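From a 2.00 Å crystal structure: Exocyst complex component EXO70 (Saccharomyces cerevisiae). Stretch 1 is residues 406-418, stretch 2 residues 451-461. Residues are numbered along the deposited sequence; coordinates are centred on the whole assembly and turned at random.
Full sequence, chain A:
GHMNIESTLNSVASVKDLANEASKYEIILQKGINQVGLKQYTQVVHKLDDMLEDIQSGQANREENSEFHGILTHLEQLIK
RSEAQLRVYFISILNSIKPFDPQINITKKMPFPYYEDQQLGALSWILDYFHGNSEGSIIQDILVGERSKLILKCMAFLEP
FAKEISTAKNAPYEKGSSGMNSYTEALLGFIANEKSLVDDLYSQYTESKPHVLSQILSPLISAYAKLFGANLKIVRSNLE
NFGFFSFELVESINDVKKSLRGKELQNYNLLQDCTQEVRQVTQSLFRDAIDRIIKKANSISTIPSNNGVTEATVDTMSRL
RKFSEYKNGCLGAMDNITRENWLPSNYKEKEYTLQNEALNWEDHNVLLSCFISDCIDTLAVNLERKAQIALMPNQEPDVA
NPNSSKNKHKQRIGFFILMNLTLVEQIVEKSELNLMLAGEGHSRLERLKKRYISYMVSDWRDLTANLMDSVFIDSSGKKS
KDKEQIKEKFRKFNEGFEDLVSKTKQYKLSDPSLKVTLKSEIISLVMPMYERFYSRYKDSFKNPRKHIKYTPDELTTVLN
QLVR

Stretch 1 406-418: KNKHKQRIGFFIL
Stretch 2 451-461: RYISYMVSDWR

Two nearly antiparallel helices of Exo70 illustrate how a glycine permits close packing while water carries polar contacts, for no direct hydrogen bond crosses between them. Helix 410-418, preceded by a loop with His409 at the N-cap, runs at 157° to helix 451-461; their axes approach to 7.1 Å, and the two stretches bury 702 Å² between them, both sides summed. The register sets Gln411 CA 4.2 Å from Met456 CA and Gly414 CA 4.6 Å from Tyr452 CA. Glycine suits this crossing: an ideal CB on Gly414 would lie 2.7 Å from Tyr455 CB. Flexible Met456 (m, t, m) is the knob among Gln411, Gly414, Phe415 and Leu418, its CE 3.0 Å from Leu418 CD1 (m, t). Ile417 (m, m) lays CG2 over the Tyr452 ring (chi1 m), 3.5 Å from its centroid, a CH-pi contact. Tyr455, chi1 -92°, packs CB 3.4 Å from Lys410 O.

Near the N-terminal end of helix 410-418, waters join polar side chains and backbone atoms. Lys410 (m, t, m, m) curls back so that NZ donates to Asn407 O at 2.6 Å; one water accepts from Ser458 OG and donates to Asp459 OD1 (chi1 m; 2.8 Å). Another accepts from Gln411 NE2 (t, t; 2.9 Å) and Trp460 NE1 (chi1 m; 3.1 Å) and donates to Met456 O (2.8 Å).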

# COMPACT_ATOMS: atom_id res chain seq x y z
N LYS A 406 42.90 5.84 6.61
CA LYS A 406 42.46 6.84 7.58
C LYS A 406 41.56 6.21 8.64
O LYS A 406 41.49 6.67 9.76
CB LYS A 406 41.68 7.95 6.88
CG LYS A 406 42.51 9.13 6.43
CD LYS A 406 42.80 10.06 7.59
CE LYS A 406 43.33 11.40 7.11
NZ LYS A 406 43.43 12.37 8.25
N ASN A 407 40.85 5.15 8.26
CA ASN A 407 39.98 4.49 9.22
C ASN A 407 40.83 3.51 10.02
O ASN A 407 41.16 2.43 9.53
CB ASN A 407 38.87 3.74 8.49
CG ASN A 407 37.82 3.21 9.44
OD1 ASN A 407 38.03 3.17 10.65
ND2 ASN A 407 36.69 2.78 8.89
N LYS A 408 41.17 3.88 11.25
CA LYS A 408 42.01 3.02 12.09
C LYS A 408 41.21 1.99 12.89
O LYS A 408 41.79 1.19 13.62
CB LYS A 408 42.83 3.86 13.08
CG LYS A 408 43.54 5.09 12.49
CD LYS A 408 44.60 4.71 11.46
CE LYS A 408 45.26 5.97 10.87
NZ LYS A 408 46.13 5.64 9.71
N HIS A 409 39.89 1.99 12.75
CA HIS A 409 39.04 1.08 13.52
C HIS A 409 38.20 0.14 12.67
O HIS A 409 37.10 -0.24 13.07
CB HIS A 409 38.12 1.92 14.40
CG HIS A 409 38.84 2.95 15.21
ND1 HIS A 409 39.41 2.67 16.43
CD2 HIS A 409 39.16 4.24 14.94
CE1 HIS A 409 40.05 3.73 16.88
NE2 HIS A 409 39.91 4.70 15.99
N LYS A 410 38.71 -0.26 11.51
CA LYS A 410 37.93 -1.12 10.63
C LYS A 410 37.54 -2.47 11.22
O LYS A 410 36.44 -2.96 10.97
CB LYS A 410 38.65 -1.29 9.29
CG LYS A 410 38.81 0.04 8.55
CD LYS A 410 39.30 -0.10 7.12
CE LYS A 410 40.77 -0.45 7.07
NZ LYS A 410 41.56 0.54 7.84
N GLN A 411 38.42 -3.05 12.02
CA GLN A 411 38.11 -4.35 12.61
C GLN A 411 36.88 -4.27 13.50
O GLN A 411 35.95 -5.06 13.35
CB GLN A 411 39.31 -4.89 13.41
CG GLN A 411 39.04 -6.25 14.05
CD GLN A 411 40.30 -6.89 14.62
OE1 GLN A 411 41.01 -6.27 15.41
NE2 GLN A 411 40.57 -8.11 14.21
N ARG A 412 36.87 -3.31 14.42
CA ARG A 412 35.74 -3.13 15.34
C ARG A 412 34.46 -2.67 14.64
O ARG A 412 33.37 -3.16 14.94
CB ARG A 412 36.09 -2.13 16.45
CG ARG A 412 34.91 -1.86 17.38
CD ARG A 412 35.17 -0.86 18.50
NE ARG A 412 33.95 -0.70 19.29
CZ ARG A 412 33.83 0.10 20.35
NH1 ARG A 412 34.86 0.84 20.76
NH2 ARG A 412 32.68 0.16 21.00
N ILE A 413 34.59 -1.70 13.73
CA ILE A 413 33.43 -1.21 13.00
C ILE A 413 32.88 -2.35 12.15
O ILE A 413 31.66 -2.54 12.06
CB ILE A 413 33.81 0.01 12.11
CG1 ILE A 413 34.15 1.21 13.00
CG2 ILE A 413 32.66 0.33 11.15
CD1 ILE A 413 34.90 2.36 12.27
N GLY A 414 33.77 -3.12 11.54
CA GLY A 414 33.31 -4.25 10.73
C GLY A 414 32.49 -5.22 11.57
O GLY A 414 31.43 -5.70 11.15
N PHE A 415 32.99 -5.52 12.76
CA PHE A 415 32.31 -6.44 13.68
C PHE A 415 30.95 -5.87 14.09
O PHE A 415 29.93 -6.56 14.06
CB PHE A 415 33.20 -6.64 14.92
CG PHE A 415 32.56 -7.50 15.98
CD1 PHE A 415 32.45 -8.88 15.81
CD2 PHE A 415 32.07 -6.94 17.16
CE1 PHE A 415 31.85 -9.69 16.79
CE2 PHE A 415 31.47 -7.73 18.15
CZ PHE A 415 31.35 -9.11 17.96
N PHE A 416 30.94 -4.60 14.50
CA PHE A 416 29.71 -3.92 14.90
C PHE A 416 28.63 -4.01 13.81
O PHE A 416 27.50 -4.42 14.08
CB PHE A 416 30.04 -2.46 15.25
CG PHE A 416 28.84 -1.59 15.54
CD1 PHE A 416 27.89 -1.96 16.50
CD2 PHE A 416 28.69 -0.38 14.87
CE1 PHE A 416 26.81 -1.13 16.79
CE2 PHE A 416 27.60 0.46 15.15
CZ PHE A 416 26.66 0.09 16.11
N ILE A 417 28.98 -3.68 12.57
CA ILE A 417 27.99 -3.74 11.49
C ILE A 417 27.50 -5.18 11.27
O ILE A 417 26.30 -5.42 11.08
CB ILE A 417 28.56 -3.18 10.16
CG1 ILE A 417 29.06 -1.75 10.36
CG2 ILE A 417 27.46 -3.19 9.08
CD1 ILE A 417 28.01 -0.78 10.94
N LEU A 418 28.42 -6.14 11.29
CA LEU A 418 28.02 -7.53 11.09
C LEU A 418 27.11 -8.04 12.20
O LEU A 418 26.20 -8.82 11.94
CB LEU A 418 29.25 -8.42 10.94
CG LEU A 418 29.98 -8.26 9.60
CD1 LEU A 418 31.34 -8.91 9.70
CD2 LEU A 418 29.18 -8.88 8.47
N ARG A 451 31.39 -6.74 2.48
CA ARG A 451 32.06 -5.45 2.68
C ARG A 451 32.59 -5.38 4.11
O ARG A 451 33.76 -5.04 4.33
CB ARG A 451 31.10 -4.29 2.44
CG ARG A 451 31.69 -2.90 2.72
CD ARG A 451 30.60 -1.85 2.92
NE ARG A 451 29.79 -1.64 1.72
CZ ARG A 451 28.70 -0.89 1.67
NH1 ARG A 451 28.26 -0.28 2.76
NH2 ARG A 451 28.04 -0.74 0.52
N TYR A 452 31.74 -5.70 5.08
CA TYR A 452 32.14 -5.63 6.48
C TYR A 452 32.98 -6.82 6.93
O TYR A 452 33.70 -6.73 7.93
CB TYR A 452 30.90 -5.39 7.36
CG TYR A 452 30.31 -4.03 7.03
CD1 TYR A 452 31.01 -2.86 7.35
CD2 TYR A 452 29.15 -3.90 6.27
CE1 TYR A 452 30.59 -1.61 6.90
CE2 TYR A 452 28.71 -2.65 5.82
CZ TYR A 452 29.43 -1.51 6.14
OH TYR A 452 29.03 -0.28 5.66
N ILE A 453 32.90 -7.93 6.20
CA ILE A 453 33.75 -9.07 6.51
C ILE A 453 35.12 -8.52 6.10
O ILE A 453 36.11 -8.69 6.80
CB ILE A 453 33.43 -10.30 5.62
CG1 ILE A 453 32.15 -10.98 6.13
CG2 ILE A 453 34.62 -11.26 5.61
CD1 ILE A 453 31.48 -11.90 5.08
N SER A 454 35.15 -7.84 4.96
CA SER A 454 36.38 -7.26 4.45
C SER A 454 36.96 -6.24 5.45
O SER A 454 38.18 -6.16 5.63
CB SER A 454 36.13 -6.60 3.09
OG SER A 454 37.35 -6.46 2.38
N TYR A 455 36.10 -5.47 6.11
CA TYR A 455 36.57 -4.52 7.12
C TYR A 455 37.35 -5.29 8.20
O TYR A 455 38.42 -4.86 8.63
CB TYR A 455 35.40 -3.79 7.80
CG TYR A 455 35.00 -2.47 7.17
CD1 TYR A 455 34.71 -2.38 5.81
CD2 TYR A 455 34.87 -1.31 7.94
CE1 TYR A 455 34.31 -1.20 5.23
CE2 TYR A 455 34.45 -0.10 7.37
CZ TYR A 455 34.18 -0.06 6.01
OH TYR A 455 33.79 1.12 5.40
N MET A 456 36.82 -6.43 8.63
CA MET A 456 37.46 -7.24 9.67
C MET A 456 38.75 -7.92 9.22
O MET A 456 39.63 -8.19 10.04
CB MET A 456 36.50 -8.32 10.22
CG MET A 456 35.32 -7.77 11.04
SD MET A 456 34.42 -9.05 11.99
CE MET A 456 33.92 -10.12 10.69
N VAL A 457 38.87 -8.22 7.94
CA VAL A 457 40.06 -8.88 7.40
C VAL A 457 41.15 -7.87 7.01
O VAL A 457 42.33 -8.23 6.92
CB VAL A 457 39.69 -9.74 6.16
CG1 VAL A 457 40.93 -10.31 5.50
CG2 VAL A 457 38.76 -10.87 6.57
N SER A 458 40.75 -6.61 6.82
CA SER A 458 41.68 -5.57 6.38
C SER A 458 42.97 -5.39 7.16
O SER A 458 44.03 -5.24 6.57
CB SER A 458 40.97 -4.22 6.31
OG SER A 458 41.85 -3.25 5.75
N ASP A 459 42.88 -5.40 8.49
CA ASP A 459 44.06 -5.23 9.32
C ASP A 459 45.03 -6.39 9.11
O ASP A 459 46.25 -6.22 9.20
CB ASP A 459 43.66 -5.11 10.80
CG ASP A 459 42.98 -3.77 11.13
OD1 ASP A 459 42.56 -3.05 10.19
OD2 ASP A 459 42.84 -3.45 12.33
N TRP A 460 44.50 -7.57 8.82
CA TRP A 460 45.35 -8.72 8.58
C TRP A 460 46.07 -8.54 7.23
O TRP A 460 47.20 -8.99 7.07
CB TRP A 460 44.54 -10.02 8.58
CG TRP A 460 43.97 -10.39 9.90
CD1 TRP A 460 42.72 -10.09 10.38
CD2 TRP A 460 44.63 -11.14 10.94
NE1 TRP A 460 42.56 -10.59 11.64
CE2 TRP A 460 43.71 -11.24 12.02
CE3 TRP A 460 45.89 -11.73 11.06
CZ2 TRP A 460 44.03 -11.92 13.20
CZ3 TRP A 460 46.21 -12.40 12.25
CH2 TRP A 460 45.28 -12.49 13.30
N ARG A 461 45.40 -7.88 6.28
CA ARG A 461 46.02 -7.65 4.97
C ARG A 461 47.22 -6.72 5.15
O ARG A 461 48.26 -6.91 4.50
CB ARG A 461 45.02 -7.04 3.98
CG ARG A 461 43.88 -7.98 3.58
CD ARG A 461 43.06 -7.41 2.41
NE ARG A 461 42.10 -6.38 2.83
CZ ARG A 461 40.80 -6.59 3.03
NH1 ARG A 461 40.29 -7.80 2.85
NH2 ARG A 461 40.01 -5.60 3.39
O HOH W 1 36.41 2.93 6.11
O HOH W 2 40.92 -1.81 13.25
O HOH W 3 41.64 -0.43 10.77
O HOH W 4 43.54 -1.88 7.82
O HOH W 5 39.62 -9.94 12.23
O HOH W 6 43.46 -4.38 14.75